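Local structure of protein-tyrosine-phosphatase (Shewanella sp., 2Z72) at residues Y83-L87 and W127-Q131; T88-Q93 and G326-R332; Q289-L293 and G313-L317; H297-I301 and L335-N341. The protein probably hydrolyses phosphotyrosine in proteins at low temperature, carrying two zinc ions in a site of the calcineurin-like phosphoesterase family. One frame throughout, in Å; residues are numbered along the deposited sequence.

Contact 1. Residues Y83-L87 and W127-Q131; sequences YDVLL and WFMYQ
Phe128 receives Tyr83, Leu86 and Leu87 around its ring. The Tyr83 ring turns its edge to the face of Phe128 in an offset edge-to-face pair, with the ring centroids 5.8 Å apart and the planes at 70°. Its leading atom is Tyr83 CE2, which comes to 3.7 Å from Phe128 CB and touches the root of the ring rather than its middle. Leu86 reaches the CD2 side with one methyl, Leu86 CD2 lying 3.9 Å from Phe128 CD2. The same methyl makes a looser touch with the neighbouring methionine, Leu86 CD2 lying 4.3 Å from Met129 SD. The CE1 side is taken by Leu87, whose CD1 is 3.9 Å from Phe128 CE1. With CG anti to the backbone N (chi1 170°), Phe128 extends across the gap toward helix 83-92. That gap is wide: the short helical segments approach no closer than 12.1 Å between axes, with their N-to-C directions 34° apart. The two helices belong to successive beta-alpha-beta crossovers, helix 83-92 linking parallel strands 72-76 and 108-111, and helix 122-138 linking 108-111 and 142-145. Were Phe128 an alanine, the Tyr83 edge and the methyls of Leu86 and Leu87 would probably lose the ring they pack on, leaving a gap between the helices. Both Leu86 and Met129 rest on Met111 of strand 108-111, which seats the helices on the sheet, while Trp190 of helix 186-192 packs against Met129. Tyr83 is flanked by Gln121, Glu124 and Val125, and the Gln121 side chain also binds the backbone N of Asp84.

Contact 2. Residues T88-Q93 and G326-R332; sequences TLLKKQ and GLYDGTR
Gln93 drives its side-chain amide into the bend made by 326-332, and here the packing is tight. Gln93 NE2 donates to Leu327 O at 2.9 Å, in the carbonyl plane and on a lone pair, and to Thr331 O at 3.0 Å from above that carbonyl's plane. Both acceptors lie close to the Gln93 amide plane, so the two bonds fix its rotation. The chain gets there by bending at chi2 (-67°), and because Gly326 lacks a side chain, Gln93 CD settles 3.6 Å from Gly326 CA. Leu327 O also accepts from Gly330 N, closing a type I turn, and Gly330 has the positive phi that suits glycine. The Tyr328 ring is packed too, with Thr88 CG2 3.5 Å from Tyr328 CZ and Leu89 CB 4.0 Å from Tyr328 CD2; the Thr88 hydroxyl bonds back to Asp84 O. The solvent side is looser: the aliphatic part of Lys92 passes over the turn, Lys92 CG 3.4 Å from Tyr328 O, and one water bridges Lys92 O and Gly330 O. Thus the C-terminal end of helix 83-92 packs on the hairpin loop between antiparallel strands 322-326 and 332-334, with Leu89 and Gln93 also touching Leu315 of strand 315-319.

Contact 3. Residues Q289-L293 and G313-L317; sequences QERVL and GELLL
The Glu314 carboxylate is met from above its plane, 43° out of it, by the backbone N-H of Val292. This hydrogen bond puts Val292 N 2.9 Å from Glu314 OE2. Arg291 CB also presses on this oxygen, 3.2 Å from Glu314 OE2. The Arg291 guanidinium is not the partner: it runs off with Leu293 CD2 over one of its faces, and Arg291 NE stays 6.1 Å from Glu314 OE2. An extended chain beyond CG (chi2 -168°) carries the carboxylate across to the 289-293 loop. Alongside the glutamate stem the contact turns apolar. Val292 CG2 is 3.7 Å from Glu314 CB, the valine crossing the stem, and Val292 CG1 lies 4.2 Å from Leu316 CB. Ile301 touches both Val292 and Leu316, so these side chains fill part of the layer between the two beta-sheets of the metallophosphoesterase core: the sheet ending in strand 293-295 and the one holding strand 315-319. Glu314 OE1 forms a salt bridge with Arg325, and a water sits 2.8 Å from Glu314 OE1 and 3.0 Å from Glu290 O. With an arginine at one oxygen and a backbone N-H at the other, this buried carboxylate is likely to be held ionised.

Contact 4. Residues H297-I301 and L335-N341; sequences HNKVI and LQENSLN
Asn298 and Asn341 carry the direct hydrogen bonding. Asn298 ND2 donates to Asn341 OD1 at 3.0 Å, coming from well above the carbonyl plane (52° out of it); the two side chains lie antiparallel, with their amide planes nearly perpendicular. Asn341 OD1 accepts a second, nearly straight bond, 2.8 Å from Gln336 NE2 (170° at the hydrogen), this one in the carbonyl plane. Gln336 spans the distance with CG anti to the backbone N (chi1 -164°) and an extended chain beyond. Asn298 ND2 also makes a weak bond, 3.1 Å long, to Leu335 O. A lysine in place of Asn341 would probably leave the amide groups of Asn298 and Gln336 without their shared acceptor and Gln336 freer to turn. The contact joins two bends of the chain. His297 and Asn298, both in the left-handed helical region, turn it between strand 293-295 and strand 300-302. The other bend, within residues 335-341, is a small beta hairpin in which Glu337 and Leu340 exchange backbone bonds. Lys299 with Val300, and Leu335 with Gln336, form classic beta bulges. Water bridging is centred on His297 O, which accepts from one water shared with Asn341 ND2, 2.8 Å from His297 O, and from another shared with Gln336 NE2, 2.6 Å from His297 O. Van der Waals contacts complete the set. Asn341 ND2 lies at the edge of the His297 ring, near its plane, and 3.5 Å from His297 CB, while His297 ND1 bonds to Glu267. Ile301 and Gln336 both rest on Leu323 of strand 322-326.

In the fold
From the N terminus, helix 83-92 opens both contact 1 and contact 2. Contact 1 closes first, over 39 residues, at helix 122-138; contact 2 closes only at the 326-332 turn, 232 residues on, so the two cross. Contact 3 opens and closes within that long span, in series after contact 1, bringing the loop before strand 293-295 to strand 315-319. Contact 4 starts inside the short loop of contact 3 and ends beyond contact 2, crossing both. Contact 1 pairs two helices that lie on the larger sheet, contact 2 ties the end of helix 83-92 to a hairpin turn of that sheet, and contacts 3 and 4 join it to the six-stranded one, meeting at Ile301.

Contact 1. Residues Y83-L87 and W127-Q131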
# COMPACT_ATOMS: atom_id res chain seq x y z
N TYR A 83 -8.96 -6.69 6.11
CA TYR A 83 -8.16 -7.88 5.95
C TYR A 83 -8.92 -9.05 5.37
O TYR A 83 -8.48 -9.73 4.43
CB TYR A 83 -7.53 -8.29 7.29
CG TYR A 83 -6.81 -9.62 7.25
CD1 TYR A 83 -7.28 -10.73 7.88
CD2 TYR A 83 -5.60 -9.72 6.55
CE1 TYR A 83 -6.62 -11.94 7.86
CE2 TYR A 83 -4.93 -10.94 6.51
CZ TYR A 83 -5.43 -12.03 7.15
OH TYR A 83 -4.71 -13.22 7.08
N ASP A 84 -10.14 -9.32 5.88
CA ASP A 84 -10.89 -10.45 5.40
C ASP A 84 -11.15 -10.32 3.92
O ASP A 84 -11.06 -11.34 3.17
CB ASP A 84 -12.23 -10.60 6.14
CG ASP A 84 -12.10 -10.79 7.63
OD1 ASP A 84 -11.06 -11.32 8.10
OD2 ASP A 84 -13.07 -10.43 8.32
N VAL A 85 -11.52 -9.14 3.44
CA VAL A 85 -11.79 -8.96 2.02
C VAL A 85 -10.51 -9.14 1.19
O VAL A 85 -10.54 -9.84 0.16
CB VAL A 85 -12.39 -7.57 1.76
CG1 VAL A 85 -12.56 -7.28 0.27
CG2 VAL A 85 -13.74 -7.43 2.47
N LEU A 86 -9.42 -8.56 1.64
CA LEU A 86 -8.16 -8.77 0.95
C LEU A 86 -7.79 -10.22 0.82
O LEU A 86 -7.38 -10.72 -0.25
CB LEU A 86 -7.06 -8.00 1.69
CG LEU A 86 -5.64 -8.21 1.20
CD1 LEU A 86 -5.48 -7.70 -0.23
CD2 LEU A 86 -4.63 -7.53 2.15
N LEU A 87 -7.87 -10.98 1.93
CA LEU A 87 -7.48 -12.35 1.93
C LEU A 87 -8.36 -13.15 0.98
O LEU A 87 -7.88 -13.99 0.19
CB LEU A 87 -7.53 -12.95 3.33
CG LEU A 87 -6.83 -14.27 3.54
CD1 LEU A 87 -5.31 -14.12 3.57
CD2 LEU A 87 -7.29 -14.82 4.88
N TRP A 127 0.68 -6.77 8.86
CA TRP A 127 1.56 -7.92 9.08
C TRP A 127 1.43 -8.94 7.96
O TRP A 127 2.41 -9.64 7.68
CB TRP A 127 1.35 -8.54 10.47
CG TRP A 127 1.87 -7.68 11.57
CD1 TRP A 127 1.19 -7.01 12.53
CD2 TRP A 127 3.27 -7.41 11.79
NE1 TRP A 127 2.06 -6.34 13.33
CE2 TRP A 127 3.34 -6.57 12.92
CE3 TRP A 127 4.48 -7.80 11.18
CZ2 TRP A 127 4.55 -6.10 13.42
CZ3 TRP A 127 5.67 -7.33 11.68
CH2 TRP A 127 5.71 -6.50 12.79
N PHE A 128 0.26 -9.09 7.38
CA PHE A 128 0.09 -9.94 6.25
C PHE A 128 0.95 -9.43 5.09
O PHE A 128 1.64 -10.23 4.45
CB PHE A 128 -1.38 -10.02 5.84
CG PHE A 128 -1.60 -10.72 4.51
CD1 PHE A 128 -1.48 -12.08 4.38
CD2 PHE A 128 -1.92 -9.97 3.40
CE1 PHE A 128 -1.67 -12.70 3.16
CE2 PHE A 128 -2.10 -10.60 2.17
CZ PHE A 128 -2.00 -11.97 2.05
N MET A 129 0.90 -8.15 4.82
CA MET A 129 1.68 -7.59 3.70
C MET A 129 3.17 -7.67 3.97
O MET A 129 3.93 -7.84 3.00
CB MET A 129 1.20 -6.19 3.38
CG MET A 129 -0.18 -6.08 2.77
SD MET A 129 -0.44 -7.09 1.31
CE MET A 129 0.77 -6.35 0.22
N TYR A 130 3.60 -7.54 5.22
CA TYR A 130 5.01 -7.69 5.58
C TYR A 130 5.46 -9.11 5.26
O TYR A 130 6.48 -9.36 4.62
CB TYR A 130 5.12 -7.32 7.03
CG TYR A 130 6.48 -7.37 7.70
CD1 TYR A 130 7.05 -8.58 8.05
CD2 TYR A 130 7.19 -6.23 8.00
CE1 TYR A 130 8.29 -8.65 8.66
CE2 TYR A 130 8.41 -6.26 8.65
CZ TYR A 130 8.94 -7.49 8.98
OH TYR A 130 10.17 -7.62 9.64
N GLN A 131 4.69 -10.10 5.72
CA GLN A 131 5.02 -11.49 5.43
C GLN A 131 5.01 -11.73 3.91
O GLN A 131 5.91 -12.40 3.38
CB GLN A 131 4.03 -12.42 6.15
CG GLN A 131 4.22 -13.87 5.84
CD GLN A 131 3.36 -14.67 6.79
OE1 GLN A 131 2.25 -15.07 6.40
NE2 GLN A 131 3.81 -14.91 8.00

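Contact 2. Residues T88-Q93 and G326-R332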
# COMPACT_ATOMS: atom_id res chain seq x y z
N THR A 88 -9.67 -12.93 1.06
CA THR A 88 -10.57 -13.65 0.18
C THR A 88 -10.26 -13.38 -1.31
O THR A 88 -10.22 -14.29 -2.12
CB THR A 88 -12.03 -13.27 0.49
OG1 THR A 88 -12.31 -13.80 1.79
CG2 THR A 88 -13.02 -13.85 -0.51
N LEU A 89 -10.01 -12.09 -1.63
CA LEU A 89 -9.72 -11.75 -3.00
C LEU A 89 -8.46 -12.48 -3.48
O LEU A 89 -8.42 -13.04 -4.59
CB LEU A 89 -9.55 -10.22 -3.11
CG LEU A 89 -8.99 -9.76 -4.49
CD1 LEU A 89 -9.90 -10.14 -5.63
CD2 LEU A 89 -8.78 -8.23 -4.41
N LEU A 90 -7.41 -12.46 -2.67
CA LEU A 90 -6.15 -13.08 -3.09
C LEU A 90 -6.27 -14.57 -3.18
O LEU A 90 -5.64 -15.22 -4.01
CB LEU A 90 -5.01 -12.64 -2.16
CG LEU A 90 -4.70 -11.15 -2.17
CD1 LEU A 90 -3.59 -10.86 -1.17
CD2 LEU A 90 -4.37 -10.61 -3.57
N LYS A 91 -7.08 -15.20 -2.29
CA LYS A 91 -7.32 -16.61 -2.38
C LYS A 91 -8.08 -16.95 -3.66
O LYS A 91 -7.74 -17.91 -4.38
CB LYS A 91 -8.12 -17.13 -1.17
CG LYS A 91 -7.36 -17.24 0.15
CD LYS A 91 -8.33 -17.39 1.35
CE LYS A 91 -9.13 -18.70 1.22
NZ LYS A 91 -10.08 -18.89 2.38
N LYS A 92 -9.17 -16.18 -3.91
CA LYS A 92 -10.00 -16.51 -5.07
C LYS A 92 -9.24 -16.32 -6.37
O LYS A 92 -9.51 -17.06 -7.32
CB LYS A 92 -11.22 -15.61 -5.05
CG LYS A 92 -12.24 -15.98 -3.97
CD LYS A 92 -13.06 -17.16 -4.37
CE LYS A 92 -14.01 -17.59 -3.25
NZ LYS A 92 -14.76 -18.78 -3.65
N GLN A 93 -8.33 -15.37 -6.41
CA GLN A 93 -7.54 -15.06 -7.61
C GLN A 93 -6.24 -15.87 -7.63
O GLN A 93 -5.41 -15.70 -8.55
CB GLN A 93 -7.31 -13.57 -7.75
CG GLN A 93 -8.54 -12.82 -8.20
CD GLN A 93 -8.94 -13.17 -9.61
OE1 GLN A 93 -8.08 -13.45 -10.42
NE2 GLN A 93 -10.21 -13.08 -9.89
N GLY A 326 -9.71 -9.06 -12.38
CA GLY A 326 -9.89 -10.24 -11.53
C GLY A 326 -10.95 -9.93 -10.50
O GLY A 326 -10.78 -9.10 -9.60
N LEU A 327 -12.09 -10.60 -10.67
CA LEU A 327 -13.24 -10.36 -9.82
C LEU A 327 -13.13 -11.09 -8.47
O LEU A 327 -12.40 -12.09 -8.32
CB LEU A 327 -14.52 -10.81 -10.57
CG LEU A 327 -15.00 -9.91 -11.72
CD1 LEU A 327 -14.29 -10.24 -13.00
CD2 LEU A 327 -16.49 -10.06 -11.91
N TYR A 328 -13.95 -10.63 -7.53
CA TYR A 328 -13.96 -11.18 -6.18
C TYR A 328 -14.33 -12.63 -6.14
O TYR A 328 -13.94 -13.34 -5.20
CB TYR A 328 -14.94 -10.40 -5.30
CG TYR A 328 -14.76 -10.53 -3.82
CD1 TYR A 328 -15.86 -10.88 -3.01
CD2 TYR A 328 -13.54 -10.30 -3.18
CE1 TYR A 328 -15.73 -11.00 -1.64
CE2 TYR A 328 -13.41 -10.42 -1.81
CZ TYR A 328 -14.51 -10.77 -1.05
OH TYR A 328 -14.31 -10.84 0.30
N ASP A 329 -15.15 -13.10 -7.10
CA ASP A 329 -15.59 -14.49 -7.15
C ASP A 329 -14.58 -15.41 -7.84
O ASP A 329 -14.90 -16.60 -7.95
CB ASP A 329 -16.97 -14.56 -7.79
CG ASP A 329 -17.00 -14.29 -9.26
OD1 ASP A 329 -18.16 -14.44 -9.78
OD2 ASP A 329 -15.95 -13.94 -9.85
N GLY A 330 -13.41 -14.86 -8.26
CA GLY A 330 -12.39 -15.71 -8.83
C GLY A 330 -12.46 -15.75 -10.35
O GLY A 330 -11.57 -16.31 -11.00
N THR A 331 -13.48 -15.16 -10.93
CA THR A 331 -13.56 -15.06 -12.40
C THR A 331 -12.74 -13.88 -12.89
O THR A 331 -12.30 -13.03 -12.09
CB THR A 331 -15.02 -14.91 -12.91
OG1 THR A 331 -15.62 -13.72 -12.45
CG2 THR A 331 -15.89 -16.09 -12.47
N ARG A 332 -12.54 -13.80 -14.20
CA ARG A 332 -11.70 -12.84 -14.88
C ARG A 332 -12.43 -12.26 -16.07
O ARG A 332 -13.14 -13.04 -16.75
CB ARG A 332 -10.47 -13.50 -15.51
CG ARG A 332 -9.97 -14.62 -14.65
CD ARG A 332 -9.22 -13.68 -13.49
NE ARG A 332 -7.73 -14.09 -14.11
CZ ARG A 332 -7.34 -15.32 -13.82
NH1 ARG A 332 -6.15 -15.80 -14.24
NH2 ARG A 332 -8.03 -16.21 -13.06
O HOH W 1 -9.08 -17.43 -10.02
O HOH W 2 -14.09 -19.56 -6.82

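Contact 3. Residues Q289-L293 and G313-L317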
# COMPACT_ATOMS: atom_id res chain seq x y z
N GLN A 289 -13.89 3.16 -6.86
CA GLN A 289 -14.79 2.68 -7.92
C GLN A 289 -15.53 1.41 -7.52
O GLN A 289 -15.17 0.74 -6.55
CB GLN A 289 -13.97 2.37 -9.19
CG GLN A 289 -13.11 3.52 -9.64
CD GLN A 289 -13.86 4.81 -9.86
OE1 GLN A 289 -13.45 5.90 -9.39
NE2 GLN A 289 -14.93 4.68 -10.56
N GLU A 290 -16.57 1.07 -8.25
CA GLU A 290 -17.36 -0.13 -7.94
C GLU A 290 -16.65 -1.40 -8.35
O GLU A 290 -17.07 -2.49 -7.95
CB GLU A 290 -18.72 -0.04 -8.66
CG GLU A 290 -19.54 1.15 -8.19
CD GLU A 290 -20.91 1.23 -8.86
OE1 GLU A 290 -21.59 2.28 -8.77
OE2 GLU A 290 -21.39 0.26 -9.47
N ARG A 291 -15.60 -1.27 -9.18
CA ARG A 291 -14.89 -2.40 -9.76
C ARG A 291 -13.58 -1.89 -10.29
O ARG A 291 -13.40 -0.67 -10.42
CB ARG A 291 -15.66 -3.10 -10.91
CG ARG A 291 -16.09 -2.18 -12.03
CD ARG A 291 -16.77 -2.93 -13.18
NE ARG A 291 -16.80 -2.01 -14.33
CZ ARG A 291 -17.69 -1.04 -14.48
NH1 ARG A 291 -18.68 -0.86 -13.57
NH2 ARG A 291 -17.56 -0.29 -15.54
N VAL A 292 -12.64 -2.78 -10.60
CA VAL A 292 -11.45 -2.38 -11.39
C VAL A 292 -11.97 -1.99 -12.79
O VAL A 292 -12.77 -2.69 -13.38
CB VAL A 292 -10.46 -3.51 -11.44
CG1 VAL A 292 -9.46 -3.37 -12.61
CG2 VAL A 292 -9.69 -3.63 -10.13
N LEU A 293 -11.55 -0.83 -13.27
CA LEU A 293 -12.07 -0.39 -14.56
C LEU A 293 -11.03 0.51 -15.20
O LEU A 293 -10.21 1.18 -14.55
CB LEU A 293 -13.38 0.31 -14.39
CG LEU A 293 -13.42 1.51 -13.43
CD1 LEU A 293 -12.94 2.81 -14.02
CD2 LEU A 293 -14.88 1.61 -13.02
N GLY A 313 -13.78 -6.91 -3.35
CA GLY A 313 -12.79 -6.16 -4.07
C GLY A 313 -12.38 -6.94 -5.29
O GLY A 313 -12.78 -8.07 -5.50
N GLU A 314 -11.54 -6.41 -6.13
CA GLU A 314 -11.04 -6.80 -7.37
C GLU A 314 -9.58 -6.38 -7.52
O GLU A 314 -9.06 -5.50 -6.81
CB GLU A 314 -11.85 -6.19 -8.55
CG GLU A 314 -13.33 -6.56 -8.42
CD GLU A 314 -14.12 -6.24 -9.69
OE1 GLU A 314 -15.32 -6.64 -9.72
OE2 GLU A 314 -13.60 -5.54 -10.59
N LEU A 315 -8.94 -7.02 -8.48
CA LEU A 315 -7.55 -6.69 -8.83
C LEU A 315 -7.42 -6.57 -10.32
O LEU A 315 -8.29 -6.95 -11.12
CB LEU A 315 -6.60 -7.69 -8.19
CG LEU A 315 -6.82 -9.18 -8.45
CD1 LEU A 315 -6.35 -9.62 -9.83
CD2 LEU A 315 -6.06 -9.97 -7.37
N LEU A 316 -6.25 -6.07 -10.73
CA LEU A 316 -5.82 -5.97 -12.11
C LEU A 316 -4.65 -6.91 -12.32
O LEU A 316 -3.70 -6.89 -11.52
CB LEU A 316 -5.40 -4.52 -12.41
CG LEU A 316 -4.72 -4.28 -13.76
CD1 LEU A 316 -5.73 -4.50 -14.90
CD2 LEU A 316 -4.15 -2.88 -13.80
N LEU A 317 -4.70 -7.68 -13.37
CA LEU A 317 -3.63 -8.55 -13.79
C LEU A 317 -3.09 -8.05 -15.11
O LEU A 317 -3.86 -7.81 -16.04
CB LEU A 317 -4.11 -9.97 -13.92
CG LEU A 317 -3.16 -11.04 -14.43
CD1 LEU A 317 -1.96 -11.22 -13.57
CD2 LEU A 317 -3.99 -12.36 -14.58
O HOH W 3 -17.51 -5.45 -8.41

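Contact 4. Residues H297-I301 and L335-N341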
# COMPACT_ATOMS: atom_id res chain seq x y z
N HIS A 297 -9.83 4.97 -22.90
CA HIS A 297 -9.35 3.89 -23.75
C HIS A 297 -8.30 3.08 -22.99
O HIS A 297 -7.26 2.68 -23.53
CB HIS A 297 -8.89 4.50 -25.08
CG HIS A 297 -9.94 5.23 -25.87
ND1 HIS A 297 -10.12 6.58 -25.74
CD2 HIS A 297 -10.88 4.79 -26.69
CE1 HIS A 297 -11.14 6.97 -26.52
NE2 HIS A 297 -11.61 5.90 -27.11
N ASN A 298 -8.58 2.80 -21.72
CA ASN A 298 -7.77 2.03 -20.79
C ASN A 298 -6.34 2.53 -20.62
O ASN A 298 -5.46 1.79 -20.17
CB ASN A 298 -7.72 0.61 -21.28
CG ASN A 298 -9.00 -0.16 -21.12
OD1 ASN A 298 -9.66 -0.03 -20.11
ND2 ASN A 298 -9.36 -0.95 -22.12
N LYS A 299 -6.15 3.81 -20.82
CA LYS A 299 -4.90 4.49 -20.49
C LYS A 299 -4.73 4.73 -18.98
O LYS A 299 -3.60 4.81 -18.52
CB LYS A 299 -4.84 5.84 -21.23
CG LYS A 299 -4.75 5.62 -22.74
CD LYS A 299 -4.81 6.92 -23.50
CE LYS A 299 -4.91 6.68 -24.98
NZ LYS A 299 -5.04 7.96 -25.75
N VAL A 300 -5.85 4.84 -18.26
CA VAL A 300 -5.84 4.86 -16.80
C VAL A 300 -6.62 3.62 -16.36
O VAL A 300 -7.72 3.37 -16.84
CB VAL A 300 -6.49 6.13 -16.21
CG1 VAL A 300 -6.73 5.97 -14.71
CG2 VAL A 300 -5.65 7.38 -16.43
N ILE A 301 -6.03 2.89 -15.42
CA ILE A 301 -6.79 1.81 -14.77
C ILE A 301 -6.91 2.16 -13.30
O ILE A 301 -5.94 2.35 -12.62
CB ILE A 301 -6.19 0.41 -14.94
CG1 ILE A 301 -5.73 0.12 -16.39
CG2 ILE A 301 -7.19 -0.63 -14.46
CD1 ILE A 301 -6.85 0.02 -17.40
N LEU A 335 -9.93 -6.53 -20.04
CA LEU A 335 -10.20 -5.13 -20.33
C LEU A 335 -9.60 -4.70 -21.65
O LEU A 335 -10.17 -3.93 -22.42
CB LEU A 335 -9.68 -4.18 -19.25
CG LEU A 335 -10.19 -4.45 -17.82
CD1 LEU A 335 -9.59 -3.51 -16.83
CD2 LEU A 335 -11.71 -4.35 -17.78
N GLN A 336 -8.39 -5.21 -21.93
CA GLN A 336 -7.63 -4.85 -23.12
C GLN A 336 -6.82 -6.07 -23.52
O GLN A 336 -6.17 -6.71 -22.69
CB GLN A 336 -6.70 -3.63 -22.93
CG GLN A 336 -6.19 -3.00 -24.23
CD GLN A 336 -5.25 -1.85 -23.99
OE1 GLN A 336 -4.08 -2.08 -23.62
NE2 GLN A 336 -5.65 -0.61 -24.18
N GLU A 337 -6.80 -6.36 -24.83
CA GLU A 337 -5.85 -7.39 -25.29
C GLU A 337 -5.16 -6.91 -26.52
O GLU A 337 -5.75 -6.34 -27.45
CB GLU A 337 -6.51 -8.70 -25.43
CG GLU A 337 -7.76 -8.90 -26.25
CD GLU A 337 -8.06 -10.39 -25.95
OE1 GLU A 337 -9.21 -10.84 -26.14
OE2 GLU A 337 -7.09 -11.08 -25.52
N ASN A 338 -3.88 -7.28 -26.47
CA ASN A 338 -2.82 -6.59 -27.23
C ASN A 338 -2.93 -5.06 -27.11
O ASN A 338 -2.36 -4.50 -26.16
CB ASN A 338 -2.82 -7.10 -28.67
CG ASN A 338 -2.43 -8.57 -28.63
OD1 ASN A 338 -3.23 -9.41 -29.06
ND2 ASN A 338 -1.23 -8.84 -28.12
N SER A 339 -3.62 -4.32 -27.98
CA SER A 339 -3.90 -2.92 -27.61
C SER A 339 -5.38 -2.60 -27.82
O SER A 339 -5.89 -1.47 -27.79
CB SER A 339 -3.00 -1.97 -28.38
OG SER A 339 -2.85 -0.66 -27.82
N LEU A 340 -6.14 -3.68 -28.02
CA LEU A 340 -7.54 -3.57 -28.44
C LEU A 340 -8.45 -3.49 -27.26
O LEU A 340 -8.47 -4.40 -26.42
CB LEU A 340 -7.90 -4.79 -29.32
CG LEU A 340 -9.23 -4.65 -30.09
CD1 LEU A 340 -9.13 -3.54 -31.14
CD2 LEU A 340 -9.68 -5.94 -30.76
N ASN A 341 -9.19 -2.37 -27.13
CA ASN A 341 -10.05 -2.25 -25.95
C ASN A 341 -11.28 -3.09 -26.14
O ASN A 341 -11.87 -3.17 -27.24
CB ASN A 341 -10.50 -0.79 -25.71
CG ASN A 341 -9.24 0.05 -25.57
OD1 ASN A 341 -8.32 -0.39 -24.87
ND2 ASN A 341 -9.29 1.18 -26.22
O HOH W 4 -6.46 2.79 -26.26
O HOH W 5 -4.75 2.15 -23.99